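Local coordinates for protein extracellular serine protease (Aeromonas sobria, PDB 3WQB) that cleaves host plasma proteins after paired basic residues, one of them lysine, as a calcium-binding serine protease of the furin subfamily and a probable virulence factor, at residues A[508-513]-A[526-531]; A[181-186]-A[513-518]; A[106-111]-A[296-301]. The protein carries 1 engineered substitution. All coordinates share one frame; numbering follows the deposited sequence.

Contact 1 (A[508-513]-A[526-531]); sequences NSLVGQ and KGLRDM
Gln-513, in the first turn of helix 512-520, brings the NE2 end of its carboxamide up to the backbone of Lys-526 and Gly-527, with NE2 4.1 Å from Lys-526 C and 4.2 Å from Gly-527 N. The side chain gets there because CG lies anti to the carbonyl carbon (chi1 -64°) and the chain runs extended beyond it. No hydrogen bond joins the two segments directly, yet the amide is firmly held: NE2 bonds to the carbonyls of His-483 and Thr-525, and OE1 accepts from the backbone N of Leu-486. Glutamine suits this buried place, since one uncharged group can both donate and accept.

The second point of touch is apolar. Leu-510 sends CD1 toward CD2 of Leu-528, the methyl groups meeting loosely at 4.5 Å. Leu-510 is presented by two turns: Asn-508 OD1 takes the Leu-510 N-H in its carbonyl plane at 3.0 Å, forming an Asx turn, and Leu-510 itself is the centre of an inverse gamma turn closed by a weak backbone bond.

Next to Leu-528 lie two exposed basic side chains. Arg-529 folds back so that NH1 reaches Leu-528 O at 3.0 Å, from above the carbonyl plane but within the plane of the guanidinium, while Arg-529 and Lys-526 share the carboxylate of Asp-482. Past this corner, Asp-530 and Met-531 both face Val-479 in a G1 beta bulge. The whole belongs to the P-domain, a beta-sandwich of jelly-roll type, where the turn leading into helix 512-520, and its first residues, meet the start of strand 527-535.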
ATOM      1  N   ASN A 508      13.306  -8.419   8.255  1.00 11.08           N
ATOM      2  CA  ASN A 508      12.085  -8.407   7.472  1.00 10.57           C
ATOM      3  C   ASN A 508      11.760  -9.790   6.911  1.00 10.90           C
ATOM      4  O   ASN A 508      12.424 -10.782   7.247  1.00 11.22           O
ATOM      5  CB  ASN A 508      12.236  -7.395   6.349  1.00 10.93           C
ATOM      6  CG  ASN A 508      13.457  -7.670   5.517  1.00 10.74           C
ATOM      7  OD1 ASN A 508      13.520  -8.676   4.808  1.00 11.53           O
ATOM      8  ND2 ASN A 508      14.457  -6.790   5.623  1.00 11.42           N
ATOM      9  N   SER A 509      10.720  -9.852   6.090  1.00 11.14           N
ATOM     10  CA  SER A 509      10.178 -11.117   5.610  1.00 11.47           C
ATOM     11  C   SER A 509      10.859 -11.700   4.372  1.00 11.32           C
ATOM     12  O   SER A 509      10.355 -12.667   3.802  1.00 11.91           O
ATOM     13  CB  SER A 509       8.668 -10.988   5.376  1.00 11.32           C
ATOM     14  OG  SER A 509       8.400 -10.184   4.238  1.00 12.71           O
ATOM     15  N   LEU A 510      11.994 -11.132   3.957  1.00 11.24           N
ATOM     16  CA  LEU A 510      12.735 -11.684   2.813  1.00 11.66           C
ATOM     17  C   LEU A 510      13.494 -12.960   3.169  1.00 12.28           C
ATOM     18  O   LEU A 510      14.704 -13.064   2.958  1.00 12.90           O
ATOM     19  CB  LEU A 510      13.673 -10.638   2.193  1.00 11.41           C
ATOM     20  CG  LEU A 510      12.993  -9.404   1.605  1.00 11.62           C
ATOM     21  CD1 LEU A 510      14.035  -8.419   1.110  1.00 12.82           C
ATOM     22  CD2 LEU A 510      12.037  -9.802   0.483  1.00 11.99           C
ATOM     23  N   VAL A 511      12.750 -13.940   3.665  1.00 12.74           N
ATOM     24  CA  VAL A 511      13.315 -15.209   4.140  1.00 13.21           C
ATOM     25  C   VAL A 511      13.308 -16.307   3.063  1.00 13.90           C
ATOM     26  O   VAL A 511      13.580 -17.478   3.355  1.00 14.87           O
ATOM     27  CB  VAL A 511      12.563 -15.698   5.406  1.00 13.18           C
ATOM     28  CG1 VAL A 511      12.704 -14.691   6.551  1.00 13.57           C
ATOM     29  CG2 VAL A 511      11.079 -15.975   5.090  1.00 14.12           C
ATOM     30  N   GLY A 512      13.011 -15.917   1.823  1.00 14.48           N
ATOM     31  CA  GLY A 512      12.861 -16.852   0.715  1.00 14.89           C
ATOM     32  C   GLY A 512      14.089 -17.669   0.377  1.00 14.81           C
ATOM     33  O   GLY A 512      13.962 -18.763  -0.178  1.00 14.83           O
ATOM     34  N   GLN A 513      15.276 -17.163   0.701  1.00 15.54           N
ATOM     35  CA  GLN A 513      16.494 -17.936   0.448  1.00 15.99           C
ATOM     36  C   GLN A 513      16.537 -19.174   1.336  1.00 16.61           C
ATOM     37  O   GLN A 513      16.891 -20.261   0.871  1.00 17.26           O
ATOM     38  CB  GLN A 513      17.739 -17.087   0.652  1.00 15.80           C
ATOM     39  CG  GLN A 513      17.845 -15.928  -0.316  1.00 15.73           C
ATOM     40  CD  GLN A 513      18.837 -14.876   0.157  1.00 14.89           C
ATOM     41  OE1 GLN A 513      18.739 -14.362   1.273  1.00 15.11           O
ATOM     42  NE2 GLN A 513      19.799 -14.558  -0.691  1.00 16.36           N
ATOM     43  N   LYS A 526      19.861 -14.638  -5.308  1.00 20.97           N
ATOM     44  CA  LYS A 526      21.260 -14.318  -5.044  1.00 20.89           C
ATOM     45  C   LYS A 526      21.362 -13.091  -4.156  1.00 20.23           C
ATOM     46  O   LYS A 526      22.354 -12.895  -3.442  1.00 19.65           O
ATOM     47  CB  LYS A 526      21.987 -14.028  -6.355  1.00 21.79           C
ATOM     48  CG  LYS A 526      22.274 -15.244  -7.217  1.00 24.28           C
ATOM     49  CD  LYS A 526      23.373 -14.919  -8.221  1.00 27.67           C
ATOM     50  CE  LYS A 526      24.707 -14.652  -7.521  1.00 29.55           C
ATOM     51  NZ  LYS A 526      25.552 -13.682  -8.267  1.00 31.34           N
ATOM     52  N   GLY A 527      20.325 -12.263  -4.212  1.00 19.61           N
ATOM     53  CA  GLY A 527      20.298 -11.009  -3.481  1.00 19.06           C
ATOM     54  C   GLY A 527      19.232 -10.096  -4.051  1.00 18.36           C
ATOM     55  O   GLY A 527      18.156 -10.546  -4.432  1.00 19.51           O
ATOM     56  N   LEU A 528      19.540  -8.810  -4.111  1.00 16.82           N
ATOM     57  CA  LEU A 528      18.612  -7.816  -4.638  1.00 15.68           C
ATOM     58  C   LEU A 528      18.991  -7.496  -6.065  1.00 15.27           C
ATOM     59  O   LEU A 528      20.172  -7.401  -6.378  1.00 15.07           O
ATOM     60  CB  LEU A 528      18.670  -6.534  -3.805  1.00 15.39           C
ATOM     61  CG  LEU A 528      18.408  -6.631  -2.298  1.00 14.95           C
ATOM     62  CD1 LEU A 528      18.431  -5.240  -1.685  1.00 14.22           C
ATOM     63  CD2 LEU A 528      17.092  -7.338  -2.005  1.00 15.19           C
ATOM     64  N   ARG A 529      17.983  -7.339  -6.917  1.00 14.70           N
ATOM     65  CA  ARG A 529      18.189  -6.953  -8.311  1.00 14.69           C
ATOM     66  C   ARG A 529      17.213  -5.826  -8.637  1.00 14.70           C
ATOM     67  O   ARG A 529      16.013  -6.068  -8.812  1.00 14.85           O
ATOM     68  CB  ARG A 529      17.974  -8.147  -9.259  1.00 14.45           C
ATOM     69  CG  ARG A 529      19.038  -9.260  -9.178  1.00 15.59           C
ATOM     70  CD  ARG A 529      20.431  -8.729  -9.508  1.00 15.40           C
ATOM     71  NE  ARG A 529      21.464  -9.767  -9.516  1.00 17.28           N
ATOM     72  CZ  ARG A 529      22.160 -10.149  -8.446  1.00 17.21           C
ATOM     73  NH1 ARG A 529      21.938  -9.597  -7.257  1.00 15.96           N
ATOM     74  NH2 ARG A 529      23.084 -11.086  -8.564  1.00 18.63           N
ATOM     75  N   ASP A 530      17.726  -4.597  -8.675  1.00 14.88           N
ATOM     76  CA  ASP A 530      16.898  -3.395  -8.884  1.00 14.92           C
ATOM     77  C   ASP A 530      15.685  -3.369  -7.946  1.00 14.22           C
ATOM     78  O   ASP A 530      14.561  -3.066  -8.359  1.00 14.65           O
ATOM     79  CB  ASP A 530      16.430  -3.270 -10.343  1.00 15.63           C
ATOM     80  CG  ASP A 530      17.557  -2.978 -11.322  1.00 18.28           C
ATOM     81  OD1 ASP A 530      18.601  -2.432 -10.916  1.00 20.05           O
ATOM     82  OD2 ASP A 530      17.366  -3.288 -12.519  1.00 22.22           O
ATOM     83  N   MET A 531      15.907  -3.715  -6.683  1.00 12.81           N
ATOM     84  CA  MET A 531      14.829  -3.611  -5.713  1.00 12.58           C
ATOM     85  C   MET A 531      14.597  -2.140  -5.403  1.00 11.83           C
ATOM     86  O   MET A 531      15.528  -1.429  -5.042  1.00 11.63           O
ATOM     87  CB  MET A 531      15.130  -4.372  -4.431  1.00 13.13           C
ATOM     88  CG  MET A 531      13.934  -4.331  -3.498  1.00 14.96           C
ATOM     89  SD  MET A 531      14.200  -5.087  -1.913  1.00 21.92           S
ATOM     90  CE  MET A 531      13.165  -4.054  -0.887  1.00 19.78           C
TER

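Contact 2 (A[181-186]-A[513-518]); sequences SVVDPR and QSLDQQ
Val-183 and Leu-515 meet through one methyl each, CG2 of the valine 4.5 Å from CD2 of the leucine, a loose apolar touch; apolar side chains of the other protein chain pack on Val-183 and on Leu-515. Beside it the contact turns polar and watery. Asp-184 OD1 and Asp-516 OD1 lie 4.7 Å apart, and two waters span the gap between the carboxylates. One lies 3.0 Å from Asp-184 OD2 and 2.7 Å from Asp-516 OD2; the other lies 2.7 Å from Asp-184 OD1 and 2.9 Å from Asp-516 OD1. Water can bridge two carboxylates that could hardly touch directly while both are charged.

This is a seam between the subtilisin domain, which supplies the loop after strand 173-179, and the P-domain, which supplies helix 512-520. At the start of that helix Asp-184 OD2 stands 3.9 Å from Gln-513 N, too far for a hydrogen bond, though the helix end would probably favour its negative charge.

Second-shell groups fix both acids: Thr-525 OG1 bonds to Asp-184 OD2, and Arg-524 makes a salt bridge with Asp-516. Next to them, a backbone bond between Val-183 and Gly-512 holds the loop against the helix.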
ATOM      1  N   SER A 181       2.393  -9.360  -0.146  1.00 12.82           N
ATOM      2  CA  SER A 181       3.445  -9.785   0.776  1.00 13.01           C
ATOM      3  C   SER A 181       4.424 -10.666   0.019  1.00 13.43           C
ATOM      4  O   SER A 181       4.019 -11.441  -0.848  1.00 15.28           O
ATOM      5  CB  SER A 181       2.854 -10.518   1.976  1.00 12.84           C
ATOM      6  OG  SER A 181       2.026  -9.642   2.728  1.00 13.05           O
ATOM      7  N   VAL A 182       5.706 -10.533   0.337  1.00 13.05           N
ATOM      8  CA  VAL A 182       6.749 -11.254  -0.395  1.00 13.18           C
ATOM      9  C   VAL A 182       7.763 -11.849   0.555  1.00 13.11           C
ATOM     10  O   VAL A 182       8.020 -11.290   1.627  1.00 13.38           O
ATOM     11  CB  VAL A 182       7.483 -10.341  -1.427  1.00 13.08           C
ATOM     12  CG1 VAL A 182       6.531  -9.865  -2.509  1.00 14.04           C
ATOM     13  CG2 VAL A 182       8.155  -9.153  -0.745  1.00 13.73           C
ATOM     14  N   VAL A 183       8.348 -12.972   0.138  1.00 13.31           N
ATOM     15  CA  VAL A 183       9.502 -13.550   0.838  1.00 13.67           C
ATOM     16  C   VAL A 183      10.773 -13.494  -0.008  1.00 13.55           C
ATOM     17  O   VAL A 183      11.865 -13.806   0.474  1.00 13.60           O
ATOM     18  CB  VAL A 183       9.246 -15.001   1.345  1.00 13.95           C
ATOM     19  CG1 VAL A 183       8.110 -15.007   2.360  1.00 14.82           C
ATOM     20  CG2 VAL A 183       8.936 -15.943   0.186  1.00 14.79           C
ATOM     21  N   ASP A 184      10.626 -13.090  -1.268  1.00 13.82           N
ATOM     22  CA  ASP A 184      11.762 -12.868  -2.148  1.00 14.83           C
ATOM     23  C   ASP A 184      11.616 -11.506  -2.797  1.00 14.57           C
ATOM     24  O   ASP A 184      10.508 -11.105  -3.142  1.00 14.83           O
ATOM     25  CB  ASP A 184      11.866 -13.959  -3.215  1.00 15.30           C
ATOM     26  CG  ASP A 184      12.321 -15.293  -2.644  1.00 17.31           C
ATOM     27  OD1 ASP A 184      11.458 -16.182  -2.506  1.00 18.86           O
ATOM     28  OD2 ASP A 184      13.524 -15.452  -2.313  1.00 18.01           O
ATOM     29  N   PRO A 185      12.736 -10.787  -2.951  1.00 14.68           N
ATOM     30  CA  PRO A 185      12.674  -9.432  -3.465  1.00 15.12           C
ATOM     31  C   PRO A 185      12.239  -9.405  -4.919  1.00 15.75           C
ATOM     32  O   PRO A 185      12.497 -10.347  -5.677  1.00 16.09           O
ATOM     33  CB  PRO A 185      14.116  -8.940  -3.329  1.00 14.90           C
ATOM     34  CG  PRO A 185      14.935 -10.189  -3.427  1.00 15.43           C
ATOM     35  CD  PRO A 185      14.124 -11.229  -2.715  1.00 14.94           C
ATOM     36  N   ARG A 186      11.560  -8.337  -5.298  1.00 16.59           N
ATOM     37  CA  ARG A 186      11.182  -8.158  -6.688  1.00 17.93           C
ATOM     38  C   ARG A 186      11.733  -6.880  -7.271  1.00 18.65           C
ATOM     39  O   ARG A 186      11.873  -5.885  -6.574  1.00 18.50           O
ATOM     40  CB  ARG A 186       9.667  -8.195  -6.832  1.00 18.79           C
ATOM     41  CG  ARG A 186       9.120  -9.608  -6.808  1.00 20.45           C
ATOM     42  CD  ARG A 186       7.625  -9.602  -6.794  1.00 23.88           C
ATOM     43  NE  ARG A 186       7.091 -10.927  -6.519  1.00 24.54           N
ATOM     44  CZ  ARG A 186       6.150 -11.522  -7.244  1.00 25.71           C
ATOM     45  NH1 ARG A 186       5.615 -10.908  -8.297  1.00 26.31           N
ATOM     46  NH2 ARG A 186       5.735 -12.734  -6.907  1.00 26.63           N
ATOM     47  N   GLN A 513      15.276 -17.163   0.701  1.00 15.54           N
ATOM     48  CA  GLN A 513      16.494 -17.936   0.448  1.00 15.99           C
ATOM     49  C   GLN A 513      16.537 -19.174   1.336  1.00 16.61           C
ATOM     50  O   GLN A 513      16.891 -20.261   0.871  1.00 17.26           O
ATOM     51  CB  GLN A 513      17.739 -17.087   0.652  1.00 15.80           C
ATOM     52  CG  GLN A 513      17.845 -15.928  -0.316  1.00 15.73           C
ATOM     53  CD  GLN A 513      18.837 -14.876   0.157  1.00 14.89           C
ATOM     54  OE1 GLN A 513      18.739 -14.362   1.273  1.00 15.11           O
ATOM     55  NE2 GLN A 513      19.799 -14.558  -0.691  1.00 16.36           N
ATOM     56  N   SER A 514      16.148 -19.007   2.598  1.00 17.17           N
ATOM     57  CA  SER A 514      16.051 -20.118   3.536  1.00 18.45           C
ATOM     58  C   SER A 514      14.923 -21.072   3.155  1.00 19.11           C
ATOM     59  O   SER A 514      15.086 -22.295   3.222  1.00 19.67           O
ATOM     60  CB  SER A 514      15.875 -19.610   4.967  1.00 18.29           C
ATOM     61  OG  SER A 514      17.035 -18.915   5.386  1.00 18.93           O
ATOM     62  N   LEU A 515      13.787 -20.515   2.730  1.00 19.78           N
ATOM     63  CA  LEU A 515      12.651 -21.336   2.328  1.00 20.92           C
ATOM     64  C   LEU A 515      13.007 -22.187   1.113  1.00 21.62           C
ATOM     65  O   LEU A 515      12.696 -23.379   1.074  1.00 21.96           O
ATOM     66  CB  LEU A 515      11.416 -20.470   2.057  1.00 20.91           C
ATOM     67  CG  LEU A 515      10.093 -21.209   1.835  1.00 21.81           C
ATOM     68  CD1 LEU A 515       9.688 -22.048   3.056  1.00 23.08           C
ATOM     69  CD2 LEU A 515       9.013 -20.213   1.481  1.00 22.93           C
ATOM     70  N   ASP A 516      13.677 -21.576   0.136  1.00 22.60           N
ATOM     71  CA  ASP A 516      14.141 -22.285  -1.058  1.00 23.85           C
ATOM     72  C   ASP A 516      15.080 -23.430  -0.708  1.00 24.97           C
ATOM     73  O   ASP A 516      14.933 -24.530  -1.236  1.00 25.03           O
ATOM     74  CB  ASP A 516      14.825 -21.329  -2.035  1.00 23.80           C
ATOM     75  CG  ASP A 516      13.849 -20.650  -2.981  1.00 24.05           C
ATOM     76  OD1 ASP A 516      12.620 -20.757  -2.778  1.00 24.67           O
ATOM     77  OD2 ASP A 516      14.324 -20.002  -3.938  1.00 24.78           O
ATOM     78  N   GLN A 517      16.028 -23.175   0.193  1.00 26.26           N
ATOM     79  CA  GLN A 517      16.973 -24.209   0.622  1.00 27.93           C
ATOM     80  C   GLN A 517      16.262 -25.398   1.281  1.00 28.92           C
ATOM     81  O   GLN A 517      16.559 -26.556   0.966  1.00 29.06           O
ATOM     82  CB  GLN A 517      18.044 -23.618   1.547  1.00 27.90           C
ATOM     83  CG  GLN A 517      19.171 -24.588   1.922  1.00 29.29           C
ATOM     84  CD  GLN A 517      19.876 -25.191   0.716  1.00 30.23           C
ATOM     85  OE1 GLN A 517      19.963 -26.412   0.588  1.00 32.19           O
ATOM     86  NE2 GLN A 517      20.381 -24.338  -0.171  1.00 30.62           N
ATOM     87  N   GLN A 518      15.320 -25.108   2.177  1.00 30.15           N
ATOM     88  CA  GLN A 518      14.532 -26.143   2.852  1.00 31.36           C
ATOM     89  C   GLN A 518      13.634 -26.928   1.891  1.00 32.01           C
ATOM     90  O   GLN A 518      13.637 -28.163   1.898  1.00 32.34           O
ATOM     91  CB  GLN A 518      13.690 -25.533   3.981  1.00 31.48           C
ATOM     92  CG  GLN A 518      12.710 -26.505   4.636  1.00 32.05           C
ATOM     93  CD  GLN A 518      11.858 -25.849   5.704  1.00 32.73           C
ATOM     94  OE1 GLN A 518      12.281 -25.708   6.854  1.00 33.23           O
ATOM     95  NE2 GLN A 518      10.645 -25.451   5.332  1.00 32.97           N
TER
HETATM   96  O   HOH W   1      15.382 -17.730  -2.935  1.00 25.43           O
HETATM   97  O   HOH W   2      11.065 -18.695  -1.485  1.00 28.56           O

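Contact 3 (A[106-111]-A[296-301]); sequences PTPTDP and TDLPGC. With CA (calcium ion), chain E.
Leu-298 gives up most surface here. CG, anti to the carbonyl carbon (chi1 -60°), carries its fork toward the loop 106-111. One branch meets a proline: CD2 lies 3.9 Å from Pro-108 CG, and the two side chains cross obliquely. The other meets backbone, CD1 resting 3.7 Å from Pro-111 O and 3.8 Å from Asp-110 O. Leucine's two methyls thus serve two different neighbours, and Pro-108 offers a rigid hydrocarbon surface. Pro-111 contributes through its carbonyl, its CB pointing away from Leu-298; a backbone bond to Gly-304 ties it to the chain beyond 296-301.

While the side chain of Leu-298 faces the loop, its backbone serves a metal. Leu-298 O, Asp-297 OD2 and Gly-300 O each bind the calcium ion at 2.4 Å. Asp-297 reaches it with CG anti to the backbone N (chi1 -164°). Gly-300, at a phi of 94°, has a conformation in which a CB would strike the preceding carbonyl, so glycine fits the bend that aims its oxygen at the metal. Carbonyls of Met-303, Asn-306 and Cys-326 complete the site, and the disulfide between Cys-301 and Cys-326 links segment 296-301 to the chain supplying the Cys-326 carbonyl.

A single carboxylate and five carbonyl oxygens suit a hard cation such as calcium; because most ligands are backbone, binding should fix the chain's path and with it the position of Leu-298.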
ATOM      1  N   PRO A 106     -20.829  -5.350  -9.411  1.00 12.71           N
ATOM      2  CA  PRO A 106     -19.742  -6.023  -8.710  1.00 12.61           C
ATOM      3  C   PRO A 106     -20.144  -6.603  -7.351  1.00 12.64           C
ATOM      4  O   PRO A 106     -19.286  -6.831  -6.509  1.00 12.84           O
ATOM      5  CB  PRO A 106     -18.712  -4.900  -8.540  1.00 12.58           C
ATOM      6  CG  PRO A 106     -19.560  -3.693  -8.333  1.00 13.06           C
ATOM      7  CD  PRO A 106     -20.760  -3.887  -9.245  1.00 12.44           C
ATOM      8  N   THR A 107     -21.435  -6.867  -7.149  1.00 12.03           N
ATOM      9  CA  THR A 107     -21.910  -7.452  -5.896  1.00 12.30           C
ATOM     10  C   THR A 107     -21.341  -8.862  -5.742  1.00 12.19           C
ATOM     11  O   THR A 107     -21.454  -9.669  -6.660  1.00 12.23           O
ATOM     12  CB  THR A 107     -23.454  -7.483  -5.849  1.00 12.21           C
ATOM     13  OG1 THR A 107     -23.949  -6.140  -5.914  1.00 12.83           O
ATOM     14  CG2 THR A 107     -23.970  -8.146  -4.568  1.00 13.17           C
ATOM     15  N   PRO A 108     -20.710  -9.159  -4.590  1.00 12.20           N
ATOM     16  CA  PRO A 108     -20.159 -10.500  -4.397  1.00 12.73           C
ATOM     17  C   PRO A 108     -21.219 -11.583  -4.265  1.00 12.75           C
ATOM     18  O   PRO A 108     -22.348 -11.313  -3.827  1.00 12.77           O
ATOM     19  CB  PRO A 108     -19.382 -10.391  -3.082  1.00 13.49           C
ATOM     20  CG  PRO A 108     -19.253  -8.975  -2.809  1.00 13.86           C
ATOM     21  CD  PRO A 108     -20.348  -8.251  -3.490  1.00 12.32           C
ATOM     22  N   THR A 109     -20.825 -12.803  -4.628  1.00 12.81           N
ATOM     23  CA  THR A 109     -21.641 -14.002  -4.422  1.00 13.00           C
ATOM     24  C   THR A 109     -21.169 -14.795  -3.210  1.00 12.85           C
ATOM     25  O   THR A 109     -21.846 -15.717  -2.754  1.00 13.55           O
ATOM     26  CB  THR A 109     -21.587 -14.933  -5.643  1.00 13.55           C
ATOM     27  OG1 THR A 109     -20.221 -15.220  -5.959  1.00 15.15           O
ATOM     28  CG2 THR A 109     -22.276 -14.282  -6.832  1.00 14.11           C
ATOM     29  N   ASP A 110     -20.001 -14.446  -2.692  1.00 12.72           N
ATOM     30  CA  ASP A 110     -19.423 -15.178  -1.574  1.00 12.84           C
ATOM     31  C   ASP A 110     -19.683 -14.436  -0.263  1.00 13.01           C
ATOM     32  O   ASP A 110     -19.352 -13.262  -0.150  1.00 12.57           O
ATOM     33  CB  ASP A 110     -17.920 -15.334  -1.813  1.00 13.79           C
ATOM     34  CG  ASP A 110     -17.214 -16.004  -0.668  1.00 16.23           C
ATOM     35  OD1 ASP A 110     -17.350 -17.237  -0.523  1.00 19.20           O
ATOM     36  OD2 ASP A 110     -16.502 -15.298   0.072  1.00 19.64           O
ATOM     37  N   PRO A 111     -20.273 -15.120   0.743  1.00 12.72           N
ATOM     38  CA  PRO A 111     -20.604 -14.431   2.001  1.00 13.10           C
ATOM     39  C   PRO A 111     -19.431 -13.725   2.703  1.00 13.56           C
ATOM     40  O   PRO A 111     -19.656 -12.715   3.372  1.00 13.59           O
ATOM     41  CB  PRO A 111     -21.164 -15.556   2.880  1.00 13.46           C
ATOM     42  CG  PRO A 111     -21.732 -16.514   1.905  1.00 13.94           C
ATOM     43  CD  PRO A 111     -20.784 -16.505   0.739  1.00 12.98           C
ATOM     44  N   THR A 296     -20.544  -0.295   6.513  1.00  9.97           N
ATOM     45  CA  THR A 296     -21.497  -1.066   5.746  1.00 10.61           C
ATOM     46  C   THR A 296     -20.987  -2.478   5.468  1.00 11.01           C
ATOM     47  O   THR A 296     -19.865  -2.673   4.995  1.00 12.32           O
ATOM     48  CB  THR A 296     -21.796  -0.366   4.414  1.00  9.90           C
ATOM     49  OG1 THR A 296     -20.562  -0.025   3.769  1.00 11.08           O
ATOM     50  CG2 THR A 296     -22.582   0.920   4.640  1.00 11.58           C
ATOM     51  N   ASP A 297     -21.839  -3.459   5.746  1.00 11.21           N
ATOM     52  CA  ASP A 297     -21.564  -4.862   5.485  1.00 11.32           C
ATOM     53  C   ASP A 297     -22.295  -5.299   4.226  1.00 11.57           C
ATOM     54  O   ASP A 297     -23.140  -4.564   3.713  1.00 12.45           O
ATOM     55  CB  ASP A 297     -22.075  -5.684   6.670  1.00 11.31           C
ATOM     56  CG  ASP A 297     -21.513  -7.087   6.694  1.00 11.06           C
ATOM     57  OD1 ASP A 297     -20.309  -7.243   6.393  1.00 12.05           O
ATOM     58  OD2 ASP A 297     -22.276  -8.029   7.006  1.00 10.71           O
ATOM     59  N   LEU A 298     -21.979  -6.490   3.719  1.00 11.41           N
ATOM     60  CA  LEU A 298     -22.871  -7.098   2.737  1.00 11.70           C
ATOM     61  C   LEU A 298     -24.271  -7.202   3.348  1.00 12.32           C
ATOM     62  O   LEU A 298     -24.407  -7.594   4.510  1.00 12.83           O
ATOM     63  CB  LEU A 298     -22.385  -8.476   2.309  1.00 12.13           C
ATOM     64  CG  LEU A 298     -21.009  -8.553   1.651  1.00 11.13           C
ATOM     65  CD1 LEU A 298     -20.712  -9.975   1.201  1.00 12.32           C
ATOM     66  CD2 LEU A 298     -20.916  -7.599   0.480  1.00 12.09           C
ATOM     67  N   PRO A 299     -25.314  -6.819   2.586  1.00 13.38           N
ATOM     68  CA  PRO A 299     -26.649  -6.780   3.199  1.00 13.85           C
ATOM     69  C   PRO A 299     -27.191  -8.160   3.583  1.00 14.24           C
ATOM     70  O   PRO A 299     -26.904  -9.154   2.913  1.00 14.81           O
ATOM     71  CB  PRO A 299     -27.524  -6.135   2.118  1.00 14.61           C
ATOM     72  CG  PRO A 299     -26.754  -6.238   0.844  1.00 15.46           C
ATOM     73  CD  PRO A 299     -25.312  -6.317   1.199  1.00 13.47           C
ATOM     74  N   GLY A 300     -27.957  -8.205   4.667  1.00 13.99           N
ATOM     75  CA  GLY A 300     -28.608  -9.436   5.089  1.00 13.76           C
ATOM     76  C   GLY A 300     -27.796 -10.204   6.107  1.00 13.96           C
ATOM     77  O   GLY A 300     -26.579 -10.038   6.212  1.00 14.15           O
ATOM     78  N   CYS A 301     -28.474 -11.063   6.852  1.00 14.60           N
ATOM     79  CA  CYS A 301     -27.814 -11.865   7.864  1.00 15.12           C
ATOM     80  C   CYS A 301     -27.253 -13.165   7.275  1.00 14.53           C
ATOM     81  O   CYS A 301     -26.727 -13.996   7.997  1.00 14.70           O
ATOM     82  CB  CYS A 301     -28.739 -12.102   9.063  1.00 16.06           C
ATOM     83  SG  CYS A 301     -29.280 -10.572   9.909  1.00 20.32           S
TER
HETATM   84 CA    CA E 903     -24.508  -8.868   6.560  1.00 15.66          CA

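From the N terminus, 106-111 comes first, and contact 3 closes a long loop when the chain returns at 296-301 within the subtilisin domain. Before that loop is shut, 181-186 has passed; its partner arrives only at 513-518, so contact 2 crosses contact 3 and spans the two domains. Contact 1 then closes a short loop inside the P-domain, from 508-513 to 526-531, after contact 3 is complete. It crosses contact 2, with which it shares Gln-513 and helix 512-520, their centres about 7 Å apart. Contact 3 stands separate, its nearest atoms about 20 Å from contact 2 and about 26 Å from contact 1.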